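Uncharacterized protein (Thermomonospora curvata, PDB 4MVE) is of unknown function, a small single-chain protein of the GXWXG and DUF4334 families built around a curled antiparallel beta sheet. Local coordinates at residues 9-14 with 127-132; 38-43 with 145-150; 43-48 with 63-68. One frame throughout, in Å; residues are numbered along the deposited sequence.

Contact 1: 9-14 with 127-132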
ATOM      1  N   ARG A   9       7.088   8.989  13.476  1.00 42.66           N
ATOM      2  CA  ARG A   9       6.018   9.895  13.070  1.00 42.54           C
ATOM      3  C   ARG A   9       4.980   9.162  12.204  1.00 43.96           C
ATOM      4  O   ARG A   9       3.777   9.366  12.385  1.00 44.92           O
ATOM      5  CB  ARG A   9       6.582  11.079  12.289  1.00 42.96           C
ATOM      6  CG  ARG A   9       7.091  12.202  13.149  1.00 52.81           C
ATOM      7  CD  ARG A   9       6.786  13.512  12.451  1.00 67.90           C
ATOM      8  NE  ARG A   9       7.966  14.075  11.789  1.00 75.83           N
ATOM      9  CZ  ARG A   9       7.933  15.012  10.842  1.00 78.42           C
ATOM     10  NH1 ARG A   9       6.768  15.481  10.397  1.00 52.85           N
ATOM     11  NH2 ARG A   9       9.063  15.478  10.320  1.00 54.91           N
ATOM     12  N   LEU A  10       5.437   8.311  11.268  1.00 37.31           N
ATOM     13  CA  LEU A  10       4.492   7.622  10.387  1.00 35.06           C
ATOM     14  C   LEU A  10       3.743   6.516  11.115  1.00 36.21           C
ATOM     15  O   LEU A  10       2.562   6.345  10.870  1.00 35.87           O
ATOM     16  CB  LEU A  10       5.164   7.066   9.129  1.00 34.02           C
ATOM     17  CG  LEU A  10       5.502   8.095   8.028  1.00 39.54           C
ATOM     18  CD1 LEU A  10       6.391   7.456   6.978  1.00 39.66           C
ATOM     19  CD2 LEU A  10       4.227   8.643   7.326  1.00 36.58           C
ATOM     20  N   ALA A  11       4.399   5.811  12.043  1.00 33.05           N
ATOM     21  CA  ALA A  11       3.771   4.728  12.795  1.00 31.13           C
ATOM     22  C   ALA A  11       2.563   5.258  13.593  1.00 33.94           C
ATOM     23  O   ALA A  11       1.514   4.608  13.622  1.00 32.08           O
ATOM     24  CB  ALA A  11       4.800   4.064  13.720  1.00 32.28           C
ATOM     25  N   LYS A  12       2.699   6.444  14.195  1.00 33.74           N
ATOM     26  CA  LYS A  12       1.643   7.078  15.002  1.00 36.27           C
ATOM     27  C   LYS A  12       0.420   7.420  14.144  1.00 41.39           C
ATOM     28  O   LYS A  12      -0.714   7.186  14.576  1.00 41.72           O
ATOM     29  CB  LYS A  12       2.172   8.343  15.716  1.00 40.18           C
ATOM     30  CG  LYS A  12       2.934   8.025  17.002  1.00 54.62           C
ATOM     31  CD  LYS A  12       3.710   9.213  17.567  1.00 64.56           C
ATOM     32  CE  LYS A  12       2.934  10.032  18.567  1.00 83.59           C
ATOM     33  NZ  LYS A  12       3.833  10.899  19.385  1.00 99.33           N
ATOM     34  N   ILE A  13       0.657   7.968  12.930  1.00 37.63           N
ATOM     35  CA  ILE A  13      -0.413   8.317  11.978  1.00 35.35           C
ATOM     36  C   ILE A  13      -1.121   7.022  11.501  1.00 35.57           C
ATOM     37  O   ILE A  13      -2.344   6.938  11.558  1.00 35.44           O
ATOM     38  CB  ILE A  13       0.163   9.141  10.801  1.00 37.75           C
ATOM     39  CG1 ILE A  13       0.688  10.537  11.290  1.00 39.54           C
ATOM     40  CG2 ILE A  13      -0.883   9.286   9.664  1.00 37.24           C
ATOM     41  CD1 ILE A  13       1.848  11.204  10.298  1.00 42.40           C
ATOM     42  N   ILE A  14      -0.350   6.024  11.070  1.00 29.99           N
ATOM     43  CA  ILE A  14      -0.871   4.731  10.595  1.00 29.93           C
ATOM     44  C   ILE A  14      -1.689   4.028  11.698  1.00 39.18           C
ATOM     45  O   ILE A  14      -2.753   3.517  11.394  1.00 40.64           O
ATOM     46  CB  ILE A  14       0.306   3.811  10.097  1.00 31.15           C
ATOM     47  CG1 ILE A  14       1.026   4.416   8.869  1.00 29.41           C
ATOM     48  CG2 ILE A  14      -0.144   2.326   9.851  1.00 28.79           C
ATOM     49  CD1 ILE A  14       2.337   3.616   8.474  1.00 25.86           C
ATOM     50  N   ASP A 127       8.722  -3.613  11.319  1.00 38.39           N
ATOM     51  CA  ASP A 127       8.492  -4.984  10.818  1.00 38.58           C
ATOM     52  C   ASP A 127       7.032  -5.280  10.403  1.00 40.60           C
ATOM     53  O   ASP A 127       6.803  -6.169   9.576  1.00 37.74           O
ATOM     54  CB  ASP A 127       8.920  -6.001  11.884  1.00 43.63           C
ATOM     55  CG  ASP A 127      10.421  -6.026  12.108  1.00 58.38           C
ATOM     56  OD1 ASP A 127      11.166  -5.571  11.206  1.00 60.74           O
ATOM     57  OD2 ASP A 127      10.850  -6.484  13.186  1.00 65.95           O
ATOM     58  N   ASP A 128       6.058  -4.545  10.987  1.00 36.69           N
ATOM     59  CA  ASP A 128       4.648  -4.796  10.734  1.00 36.30           C
ATOM     60  C   ASP A 128       3.918  -3.645  10.050  1.00 38.46           C
ATOM     61  O   ASP A 128       2.688  -3.682   9.978  1.00 39.23           O
ATOM     62  CB  ASP A 128       3.966  -5.110  12.070  1.00 40.31           C
ATOM     63  CG  ASP A 128       4.520  -6.348  12.734  1.00 54.42           C
ATOM     64  OD1 ASP A 128       4.990  -7.260  12.002  1.00 54.47           O
ATOM     65  OD2 ASP A 128       4.520  -6.396  13.985  1.00 64.05           O
HETATM   66  N   MSE A 129       4.658  -2.634   9.546  1.00 32.65           N
HETATM   67  CA  MSE A 129       4.083  -1.462   8.870  1.00 29.42           C
HETATM   68  C   MSE A 129       4.956  -1.007   7.726  1.00 32.39           C
HETATM   69  O   MSE A 129       6.174  -0.933   7.872  1.00 33.12           O
HETATM   70  CB  MSE A 129       3.882  -0.274   9.825  1.00 30.27           C
HETATM   71  CG  MSE A 129       2.870  -0.508  10.909  1.00 35.58           C
HETATM   72 SE   MSE A 129       2.784   1.081  12.020  0.88 39.97          SE
HETATM   73  CE  MSE A 129       1.381   0.490  13.184  1.00 38.28           C
ATOM     74  N   VAL A 130       4.330  -0.727   6.599  1.00 28.38           N
ATOM     75  CA  VAL A 130       4.957  -0.174   5.380  1.00 27.98           C
ATOM     76  C   VAL A 130       4.105   0.962   4.876  1.00 31.46           C
ATOM     77  O   VAL A 130       2.900   0.956   5.107  1.00 29.54           O
ATOM     78  CB  VAL A 130       5.181  -1.200   4.223  1.00 31.33           C
ATOM     79  CG1 VAL A 130       6.045  -2.383   4.646  1.00 31.71           C
ATOM     80  CG2 VAL A 130       3.865  -1.651   3.581  1.00 30.69           C
ATOM     81  N   VAL A 131       4.711   1.918   4.139  1.00 29.62           N
ATOM     82  CA  VAL A 131       3.949   2.956   3.455  1.00 28.08           C
ATOM     83  C   VAL A 131       3.997   2.524   1.991  1.00 30.75           C
ATOM     84  O   VAL A 131       5.047   2.095   1.546  1.00 28.87           O
ATOM     85  CB  VAL A 131       4.478   4.405   3.698  1.00 31.88           C
ATOM     86  CG1 VAL A 131       3.891   5.388   2.683  1.00 30.20           C
ATOM     87  CG2 VAL A 131       4.139   4.883   5.113  1.00 32.06           C
ATOM     88  N   GLY A 132       2.886   2.613   1.266  1.00 26.90           N
ATOM     89  CA  GLY A 132       2.883   2.255  -0.149  1.00 25.27           C
ATOM     90  C   GLY A 132       2.742   3.528  -0.943  1.00 31.71           C
ATOM     91  O   GLY A 132       1.912   4.370  -0.590  1.00 31.16           O
TER
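Ile14 and Ala11 of helix 5-16 meet Met129 of strand 129-136 with no flat group between them: there is no stacked face and no ring edge, just aliphatic carbons and one selenium atom. The rings nearby belong to the surroundings, where Ile14 also touches His146 and Val131 touches Tyr29 and Tyr144. Met129, present as selenomethionine, does the reaching. Its CG stands anti to the carbonyl carbon, and the extended chain beyond it (chi2 179°) carries SE away from the strand toward two helix positions nearly one turn apart. SE comes to 3.9 Å from Ile14 CG2 and to 3.9 Å from Ala11 CA, with Ala11 CB 4.0 Å from the same SE, so it rests against backbone and methyl alike. The side chains of Ile14 and Met129 run antiparallel alongside each other, with Met129 CE 4.1 Å from Ile14 CG2.

Ile14 shares out its branches. While CG2 faces the selenium, the other branch ends in CD1, 4.0 Å from Val131 CG2. Leu10, four residues earlier on the helix, brings its CD1 to 3.9 Å from that same Val131 CG2, and the two side chains lie roughly perpendicular. Val130, lying between the two strand residues that face the helix, points away and packs on Phe39 and Leu147 instead. The side-chain interaction is purely apolar. Leu10 is packed further by Leu28 and Leu32, and Ile14 by Val125 and Thr148.

The axes of helix and strand pass 9.6 Å apart at 89°, so the N-terminal helix runs almost perpendicular to this strand: alpha/beta packing in which a helix lies across one face of a curled antiparallel sheet, meeting alternate strand residues.

Contact 2: 38-43 with 145-150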
ATOM      1  N   ASP A  38      10.419 -10.722  -0.121  1.00 34.33           N
ATOM      2  CA  ASP A  38       9.859 -11.715   0.823  1.00 34.85           C
ATOM      3  C   ASP A  38       9.316 -11.083   2.134  1.00 37.81           C
ATOM      4  O   ASP A  38       8.397 -11.641   2.740  1.00 37.34           O
ATOM      5  CB  ASP A  38      10.837 -12.865   1.092  1.00 39.49           C
ATOM      6  CG  ASP A  38      10.946 -13.869  -0.074  1.00 53.09           C
ATOM      7  OD1 ASP A  38      10.363 -13.596  -1.177  1.00 50.22           O
ATOM      8  OD2 ASP A  38      11.636 -14.898   0.093  1.00 64.22           O
ATOM      9  N   PHE A  39       9.754  -9.854   2.479  1.00 35.82           N
ATOM     10  CA  PHE A  39       9.268  -9.117   3.658  1.00 35.81           C
ATOM     11  C   PHE A  39       7.754  -8.842   3.545  1.00 36.82           C
ATOM     12  O   PHE A  39       7.066  -8.722   4.562  1.00 38.22           O
ATOM     13  CB  PHE A  39      10.028  -7.781   3.768  1.00 37.60           C
ATOM     14  CG  PHE A  39       9.611  -6.851   4.891  1.00 38.60           C
ATOM     15  CD1 PHE A  39      10.270  -6.874   6.116  1.00 42.51           C
ATOM     16  CD2 PHE A  39       8.622  -5.890   4.689  1.00 37.06           C
ATOM     17  CE1 PHE A  39       9.891  -5.997   7.145  1.00 43.52           C
ATOM     18  CE2 PHE A  39       8.259  -5.012   5.708  1.00 39.08           C
ATOM     19  CZ  PHE A  39       8.890  -5.069   6.929  1.00 38.70           C
HETATM   20  N   MSE A  40       7.253  -8.706   2.307  1.00 29.09           N
HETATM   21  CA  MSE A  40       5.859  -8.424   2.054  1.00 27.63           C
HETATM   22  C   MSE A  40       4.958  -9.647   2.148  1.00 33.22           C
HETATM   23  O   MSE A  40       3.740  -9.461   2.185  1.00 32.87           O
HETATM   24  CB  MSE A  40       5.673  -7.776   0.661  1.00 28.22           C
HETATM   25  CG  MSE A  40       6.388  -6.439   0.489  1.00 31.82           C
HETATM   26 SE   MSE A  40       5.926  -5.106   1.833  0.96 35.25          SE
HETATM   27  CE  MSE A  40       3.887  -5.149   1.748  1.00 30.72           C
ATOM     28  N   LEU A  41       5.521 -10.893   2.148  1.00 31.81           N
ATOM     29  CA  LEU A  41       4.702 -12.102   2.144  1.00 33.37           C
ATOM     30  C   LEU A  41       3.769 -12.173   3.402  1.00 39.70           C
ATOM     31  O   LEU A  41       4.216 -11.984   4.532  1.00 40.04           O
ATOM     32  CB  LEU A  41       5.544 -13.373   1.952  1.00 35.56           C
ATOM     33  CG  LEU A  41       6.381 -13.426   0.628  1.00 41.11           C
ATOM     34  CD1 LEU A  41       7.177 -14.707   0.517  1.00 43.48           C
ATOM     35  CD2 LEU A  41       5.515 -13.311  -0.584  1.00 44.35           C
ATOM     36  N   GLY A  42       2.473 -12.334   3.147  1.00 36.35           N
ATOM     37  CA  GLY A  42       1.443 -12.392   4.182  1.00 36.61           C
ATOM     38  C   GLY A  42       0.242 -11.523   3.888  1.00 38.07           C
ATOM     39  O   GLY A  42       0.157 -10.902   2.819  1.00 37.53           O
ATOM     40  N   THR A  43      -0.695 -11.470   4.840  1.00 34.80           N
ATOM     41  CA  THR A  43      -1.906 -10.671   4.728  1.00 34.38           C
ATOM     42  C   THR A  43      -1.703  -9.368   5.486  1.00 37.97           C
ATOM     43  O   THR A  43      -1.148  -9.369   6.598  1.00 37.65           O
ATOM     44  CB  THR A  43      -3.128 -11.471   5.206  1.00 39.55           C
ATOM     45  OG1 THR A  43      -3.251 -12.601   4.349  1.00 35.93           O
ATOM     46  CG2 THR A  43      -4.437 -10.666   5.142  1.00 34.73           C
ATOM     47  N   PHE A 145      -0.605   5.234   0.704  1.00 27.96           N
ATOM     48  CA  PHE A 145      -1.485   4.431   1.539  1.00 27.56           C
ATOM     49  C   PHE A 145      -0.624   3.658   2.557  1.00 30.97           C
ATOM     50  O   PHE A 145       0.605   3.695   2.471  1.00 30.63           O
ATOM     51  CB  PHE A 145      -2.389   3.508   0.676  1.00 27.98           C
ATOM     52  CG  PHE A 145      -1.639   2.431  -0.069  1.00 29.25           C
ATOM     53  CD1 PHE A 145      -1.135   2.667  -1.355  1.00 32.64           C
ATOM     54  CD2 PHE A 145      -1.429   1.176   0.510  1.00 29.51           C
ATOM     55  CE1 PHE A 145      -0.425   1.674  -2.044  1.00 32.62           C
ATOM     56  CE2 PHE A 145      -0.707   0.188  -0.165  1.00 33.06           C
ATOM     57  CZ  PHE A 145      -0.221   0.436  -1.446  1.00 32.12           C
ATOM     58  N   HIS A 146      -1.248   2.951   3.511  1.00 27.26           N
ATOM     59  CA  HIS A 146      -0.415   2.219   4.466  1.00 26.83           C
ATOM     60  C   HIS A 146      -0.903   0.794   4.626  1.00 30.38           C
ATOM     61  O   HIS A 146      -2.024   0.506   4.256  1.00 30.81           O
ATOM     62  CB  HIS A 146      -0.311   2.948   5.826  1.00 26.98           C
ATOM     63  CG  HIS A 146      -1.610   3.419   6.416  1.00 29.65           C
ATOM     64  ND1 HIS A 146      -2.464   2.550   7.077  1.00 31.93           N
ATOM     65  CD2 HIS A 146      -2.154   4.657   6.437  1.00 29.31           C
ATOM     66  CE1 HIS A 146      -3.483   3.286   7.484  1.00 29.69           C
ATOM     67  NE2 HIS A 146      -3.332   4.559   7.133  1.00 29.35           N
ATOM     68  N   LEU A 147      -0.014  -0.114   5.080  1.00 27.34           N
ATOM     69  CA  LEU A 147      -0.320  -1.513   5.350  1.00 26.21           C
ATOM     70  C   LEU A 147       0.245  -1.907   6.691  1.00 32.69           C
ATOM     71  O   LEU A 147       1.393  -1.579   6.995  1.00 33.78           O
ATOM     72  CB  LEU A 147       0.214  -2.469   4.252  1.00 25.77           C
ATOM     73  CG  LEU A 147      -0.255  -2.264   2.795  1.00 27.90           C
ATOM     74  CD1 LEU A 147       0.616  -3.086   1.825  1.00 26.35           C
ATOM     75  CD2 LEU A 147      -1.782  -2.525   2.625  1.00 26.73           C
ATOM     76  N   THR A 148      -0.553  -2.664   7.456  1.00 29.60           N
ATOM     77  CA  THR A 148      -0.274  -3.240   8.782  1.00 31.08           C
ATOM     78  C   THR A 148      -0.390  -4.756   8.662  1.00 35.42           C
ATOM     79  O   THR A 148      -1.411  -5.261   8.207  1.00 31.97           O
ATOM     80  CB  THR A 148      -1.218  -2.660   9.845  1.00 33.38           C
ATOM     81  OG1 THR A 148      -1.067  -1.241   9.792  1.00 34.12           O
ATOM     82  CG2 THR A 148      -0.884  -3.169  11.279  1.00 33.20           C
ATOM     83  N   ARG A 149       0.682  -5.459   9.004  1.00 35.99           N
ATOM     84  CA  ARG A 149       0.772  -6.907   8.889  1.00 39.24           C
ATOM     85  C   ARG A 149      -0.153  -7.609   9.891  1.00 46.76           C
ATOM     86  O   ARG A 149      -0.159  -7.264  11.072  1.00 48.11           O
ATOM     87  CB  ARG A 149       2.239  -7.357   9.096  1.00 40.80           C
ATOM     88  CG  ARG A 149       2.517  -8.814   8.729  1.00 46.53           C
ATOM     89  CD  ARG A 149       3.855  -9.333   9.255  1.00 49.26           C
ATOM     90  NE  ARG A 149       5.019  -8.541   8.814  1.00 46.62           N
ATOM     91  CZ  ARG A 149       5.678  -8.718   7.672  1.00 52.41           C
ATOM     92  NH1 ARG A 149       5.282  -9.641   6.800  1.00 43.00           N
ATOM     93  NH2 ARG A 149       6.737  -7.970   7.389  1.00 34.87           N
ATOM     94  N   GLU A 150      -0.954  -8.575   9.400  1.00 46.17           N
ATOM     95  CA  GLU A 150      -1.815  -9.427  10.232  1.00 49.86           C
ATOM     96  C   GLU A 150      -0.920 -10.400  10.985  1.00 59.06           C
ATOM     97  O   GLU A 150      -0.065 -11.028  10.359  1.00 60.34           O
ATOM     98  CB  GLU A 150      -2.805 -10.223   9.359  1.00 51.57           C
ATOM     99  CG  GLU A 150      -4.197  -9.646   9.181  1.00 59.28           C
ATOM    100  CD  GLU A 150      -5.195 -10.626   8.571  1.00 82.51           C
ATOM    101  OE1 GLU A 150      -6.296 -10.176   8.179  1.00 82.89           O
ATOM    102  OE2 GLU A 150      -4.876 -11.835   8.465  1.00 68.74           O
TER
HETATM  103  O   HOH W   1       3.277 -12.110   7.158  1.00 50.03           O
HETATM  104  O   HOH W   2       0.581 -12.064   7.705  1.00 40.58           O
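Phe39 O is held by two nitrogens of Arg149, which comes at it end-on: NH1 lies 3.0 Å and NH2 2.9 Å from this one oxygen, with N-H...O angles of 142° and 145°. The Arg149 chain, extended as far as CD, bends at chi3 (-57°), which places NE and turns the group back toward Phe39. The oxygen sits at the edge of the guanidinium, near its plane. Arg149 NH2 also stands over the centre of the Phe39 ring, the two planes 79° apart, a cation-pi contact with CZ of Arg149 4.8 Å from the ring centroid of Phe39.

NH2 donates to Asp127 O as well, NE has a long, weak ion pair with Asp128, and NH1 donates a hydrogen bond to a water that itself donates to Leu41 O. Nearer the chain end, Glu150 N bonds to Thr43 O at 2.9 Å, and a second water accepts from Thr43 N while donating to Glu150 O. The poorly ordered Glu150 side chain lies alongside Thr43, its carboxylate bonding to Tyr65. On the inner side Met40 CE meets Leu147 CD1 at 3.9 Å.

Two bonds to one carbonyl and a ring face probably fix the guanidinium's rotation and tie strand 143-149 to the 3-10 segment 38-40, its charge likely offset in part by carbonyl dipoles.

Contact 3: 43-48 with 63-68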
ATOM      1  N   THR A  43      -0.695 -11.470   4.840  1.00 34.80           N
ATOM      2  CA  THR A  43      -1.906 -10.671   4.728  1.00 34.38           C
ATOM      3  C   THR A  43      -1.703  -9.368   5.486  1.00 37.97           C
ATOM      4  O   THR A  43      -1.148  -9.369   6.598  1.00 37.65           O
ATOM      5  CB  THR A  43      -3.128 -11.471   5.206  1.00 39.55           C
ATOM      6  OG1 THR A  43      -3.251 -12.601   4.349  1.00 35.93           O
ATOM      7  CG2 THR A  43      -4.437 -10.666   5.142  1.00 34.73           C
ATOM      8  N   TRP A  44      -2.142  -8.257   4.870  1.00 34.80           N
ATOM      9  CA  TRP A  44      -2.019  -6.917   5.451  1.00 33.86           C
ATOM     10  C   TRP A  44      -3.334  -6.145   5.396  1.00 38.00           C
ATOM     11  O   TRP A  44      -4.068  -6.227   4.397  1.00 37.85           O
ATOM     12  CB  TRP A  44      -0.932  -6.081   4.734  1.00 30.63           C
ATOM     13  CG  TRP A  44       0.444  -6.672   4.700  1.00 30.86           C
ATOM     14  CD1 TRP A  44       0.847  -7.758   3.980  1.00 33.54           C
ATOM     15  CD2 TRP A  44       1.648  -6.098   5.269  1.00 30.00           C
ATOM     16  NE1 TRP A  44       2.213  -7.928   4.094  1.00 32.06           N
ATOM     17  CE2 TRP A  44       2.729  -6.930   4.888  1.00 33.28           C
ATOM     18  CE3 TRP A  44       1.921  -4.929   6.013  1.00 30.30           C
ATOM     19  CZ2 TRP A  44       4.061  -6.654   5.257  1.00 31.15           C
ATOM     20  CZ3 TRP A  44       3.237  -4.657   6.378  1.00 31.16           C
ATOM     21  CH2 TRP A  44       4.291  -5.515   5.999  1.00 31.26           C
ATOM     22  N   ARG A  45      -3.608  -5.378   6.466  1.00 33.76           N
ATOM     23  CA  ARG A  45      -4.754  -4.462   6.592  1.00 33.35           C
ATOM     24  C   ARG A  45      -4.312  -3.078   6.055  1.00 35.06           C
ATOM     25  O   ARG A  45      -3.238  -2.567   6.422  1.00 32.99           O
ATOM     26  CB  ARG A  45      -5.249  -4.361   8.047  1.00 32.27           C
ATOM     27  CG  ARG A  45      -6.421  -3.370   8.186  1.00 46.52           C
ATOM     28  CD  ARG A  45      -7.045  -3.322   9.583  1.00 53.64           C
ATOM     29  NE  ARG A  45      -6.184  -2.680  10.586  1.00 60.42           N
ATOM     30  CZ  ARG A  45      -5.524  -3.331  11.542  1.00 80.42           C
ATOM     31  NH1 ARG A  45      -5.606  -4.652  11.635  1.00 69.38           N
ATOM     32  NH2 ARG A  45      -4.783  -2.663  12.417  1.00 72.13           N
ATOM     33  N   GLY A  46      -5.120  -2.521   5.163  1.00 31.03           N
ATOM     34  CA  GLY A  46      -4.803  -1.253   4.527  1.00 30.32           C
ATOM     35  C   GLY A  46      -5.625  -0.093   5.007  1.00 33.85           C
ATOM     36  O   GLY A  46      -6.716  -0.279   5.544  1.00 35.17           O
ATOM     37  N   GLY A  47      -5.058   1.083   4.833  1.00 28.41           N
ATOM     38  CA  GLY A  47      -5.658   2.364   5.162  1.00 28.35           C
ATOM     39  C   GLY A  47      -5.060   3.411   4.256  1.00 33.66           C
ATOM     40  O   GLY A  47      -4.044   3.165   3.592  1.00 31.61           O
ATOM     41  N   ILE A  48      -5.705   4.566   4.182  1.00 33.26           N
ATOM     42  CA  ILE A  48      -5.298   5.612   3.254  1.00 34.58           C
ATOM     43  C   ILE A  48      -5.025   6.910   3.993  1.00 38.68           C
ATOM     44  O   ILE A  48      -5.771   7.272   4.900  1.00 40.25           O
ATOM     45  CB  ILE A  48      -6.428   5.787   2.190  1.00 38.41           C
ATOM     46  CG1 ILE A  48      -6.665   4.492   1.405  1.00 37.64           C
ATOM     47  CG2 ILE A  48      -6.124   6.931   1.229  1.00 42.87           C
ATOM     48  CD1 ILE A  48      -8.059   4.386   0.791  1.00 45.20           C
ATOM     49  N   ASN A  63     -15.419  -1.175   0.538  1.00 41.45           N
ATOM     50  CA  ASN A  63     -15.022  -1.705   1.835  1.00 41.06           C
ATOM     51  C   ASN A  63     -13.685  -2.436   1.718  1.00 40.40           C
ATOM     52  O   ASN A  63     -13.510  -3.504   2.298  1.00 39.11           O
ATOM     53  CB  ASN A  63     -16.086  -2.629   2.450  1.00 50.66           C
ATOM     54  CG  ASN A  63     -17.118  -1.932   3.270  1.00 81.31           C
ATOM     55  OD1 ASN A  63     -16.988  -1.805   4.495  1.00 82.87           O
ATOM     56  ND2 ASN A  63     -18.193  -1.535   2.616  1.00 69.60           N
ATOM     57  N   TRP A  64     -12.739  -1.843   0.973  1.00 35.67           N
ATOM     58  CA  TRP A  64     -11.384  -2.356   0.824  1.00 32.80           C
ATOM     59  C   TRP A  64     -10.784  -2.633   2.193  1.00 35.76           C
ATOM     60  O   TRP A  64     -10.816  -1.764   3.079  1.00 33.57           O
ATOM     61  CB  TRP A  64     -10.505  -1.350   0.077  1.00 29.70           C
ATOM     62  CG  TRP A  64      -9.065  -1.793  -0.017  1.00 28.50           C
ATOM     63  CD1 TRP A  64      -8.591  -2.922  -0.619  1.00 30.75           C
ATOM     64  CD2 TRP A  64      -7.925  -1.079   0.451  1.00 27.43           C
ATOM     65  NE1 TRP A  64      -7.219  -2.968  -0.529  1.00 29.13           N
ATOM     66  CE2 TRP A  64      -6.778  -1.822   0.069  1.00 31.17           C
ATOM     67  CE3 TRP A  64      -7.750   0.142   1.143  1.00 29.18           C
ATOM     68  CZ2 TRP A  64      -5.475  -1.410   0.388  1.00 30.03           C
ATOM     69  CZ3 TRP A  64      -6.461   0.576   1.409  1.00 29.71           C
ATOM     70  CH2 TRP A  64      -5.343  -0.206   1.057  1.00 29.55           C
ATOM     71  N   TYR A  65     -10.328  -3.861   2.383  1.00 33.47           N
ATOM     72  CA  TYR A  65      -9.710  -4.303   3.629  1.00 34.37           C
ATOM     73  C   TYR A  65      -8.177  -4.165   3.563  1.00 37.98           C
ATOM     74  O   TYR A  65      -7.571  -3.555   4.440  1.00 36.52           O
ATOM     75  CB  TYR A  65     -10.089  -5.758   3.954  1.00 37.10           C
ATOM     76  CG  TYR A  65      -9.299  -6.291   5.128  1.00 40.21           C
ATOM     77  CD1 TYR A  65      -9.549  -5.841   6.422  1.00 43.12           C
ATOM     78  CD2 TYR A  65      -8.255  -7.196   4.940  1.00 41.07           C
ATOM     79  CE1 TYR A  65      -8.766  -6.258   7.496  1.00 45.82           C
ATOM     80  CE2 TYR A  65      -7.475  -7.633   6.008  1.00 43.36           C
ATOM     81  CZ  TYR A  65      -7.732  -7.156   7.288  1.00 53.07           C
ATOM     82  OH  TYR A  65      -7.002  -7.605   8.364  1.00 56.33           O
ATOM     83  N   GLY A  66      -7.575  -4.772   2.547  1.00 34.49           N
ATOM     84  CA  GLY A  66      -6.131  -4.766   2.386  1.00 33.05           C
ATOM     85  C   GLY A  66      -5.626  -5.600   1.228  1.00 33.52           C
ATOM     86  O   GLY A  66      -6.156  -5.524   0.104  1.00 30.63           O
ATOM     87  N   LYS A  67      -4.561  -6.375   1.494  1.00 30.16           N
ATOM     88  CA  LYS A  67      -3.853  -7.172   0.451  1.00 29.25           C
ATOM     89  C   LYS A  67      -3.297  -8.462   0.996  1.00 35.86           C
ATOM     90  O   LYS A  67      -3.023  -8.549   2.205  1.00 36.06           O
ATOM     91  CB  LYS A  67      -2.676  -6.361  -0.150  1.00 25.67           C
ATOM     92  CG  LYS A  67      -3.023  -4.966  -0.664  1.00 26.14           C
ATOM     93  CD  LYS A  67      -1.795  -4.231  -1.230  1.00 31.91           C
ATOM     94  CE  LYS A  67      -2.147  -2.875  -1.760  1.00 32.04           C
ATOM     95  NZ  LYS A  67      -2.980  -2.985  -2.986  1.00 40.39           N
ATOM     96  N   ARG A  68      -3.154  -9.478   0.113  1.00 32.14           N
ATOM     97  CA  ARG A  68      -2.539 -10.773   0.460  1.00 31.91           C
ATOM     98  C   ARG A  68      -1.404 -11.056  -0.526  1.00 35.63           C
ATOM     99  O   ARG A  68      -1.650 -11.113  -1.729  1.00 35.80           O
ATOM    100  CB  ARG A  68      -3.537 -11.947   0.475  1.00 31.52           C
ATOM    101  CG  ARG A  68      -2.875 -13.254   1.042  1.00 36.14           C
ATOM    102  CD  ARG A  68      -3.840 -14.315   1.582  1.00 45.83           C
ATOM    103  NE  ARG A  68      -4.634 -14.937   0.517  1.00 61.16           N
ATOM    104  CZ  ARG A  68      -4.551 -16.215   0.143  1.00 71.16           C
ATOM    105  NH1 ARG A  68      -5.301 -16.672  -0.849  1.00 56.40           N
ATOM    106  NH2 ARG A  68      -3.687 -17.035   0.733  1.00 52.54           N
TER
HETATM  107  O   HOH W   3      -9.427  -0.753   5.091  1.00 41.46           O
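Trp44 and Lys67 form an antiparallel hydrogen-bonded pair: Trp44 N reaches Lys67 O at 2.8 Å, and Lys67 N returns a bond to Trp44 O. Packing is tightest next to them, where Gly66 CA lies 3.2 Å from Trp44 O in a CA-H...O contact; a side chain on Gly66 would run into that oxygen. Gly46 N bonds to Tyr65 O at 2.8 Å, and Gly46 CA lies 3.7 Å from Trp64 CH2, where again a beta carbon would clash. Trp64 carries on to Ile48, whose CG1 is 3.9 Å from CZ3 of the indole.

The side toward solvent holds through long side chains instead of backbone bonds. Tyr65 CG stands anti to the backbone N (chi1 172°), which sends the ring out over Arg45 CA, offset toward the rim; Arg45 CB sits 3.7 Å from Tyr65 OH, which also bonds to Glu150. An alanine in place of Tyr65 would probably leave Glu150 OE1 without this hydroxyl and Arg45 CA, CB and CG without the ring they pack on. Arg68 makes a close contact here, its CD 3.3 Å from Thr43 OG1, on its way to a salt bridge with Glu76.

Tyr65 and Gly66 both face Leu79 on the neighbouring strand, a classic beta bulge, and the opposing strand carries Gly42-Thr43-Trp44-Arg45-Gly46, which matches the GXWXG signature that names the family.

Overall arrangement
All three contacts involve one curled antiparallel sheet. Contact 1 is buried and its side chains meet through apolar groups alone, setting the N-terminal helix on strand 129-136. Contacts 2 and 3 are partly buried and mix backbone hydrogen bonds with exposed charged side chains at their rims, although they lie nearer the chain centre than contact 1. Strand 143-149 pairs with both 129-136 and 42-48, so contact 2 stands between the other two. Contacts 2 and 3 share Thr43 and strand 42-48, whose two sides they occupy. Along the chain, contact 3 is a local pairing; contact 1 brings the N-terminal helix to residues 127-132, and contact 2 brings 38-43 to the chain's last strand.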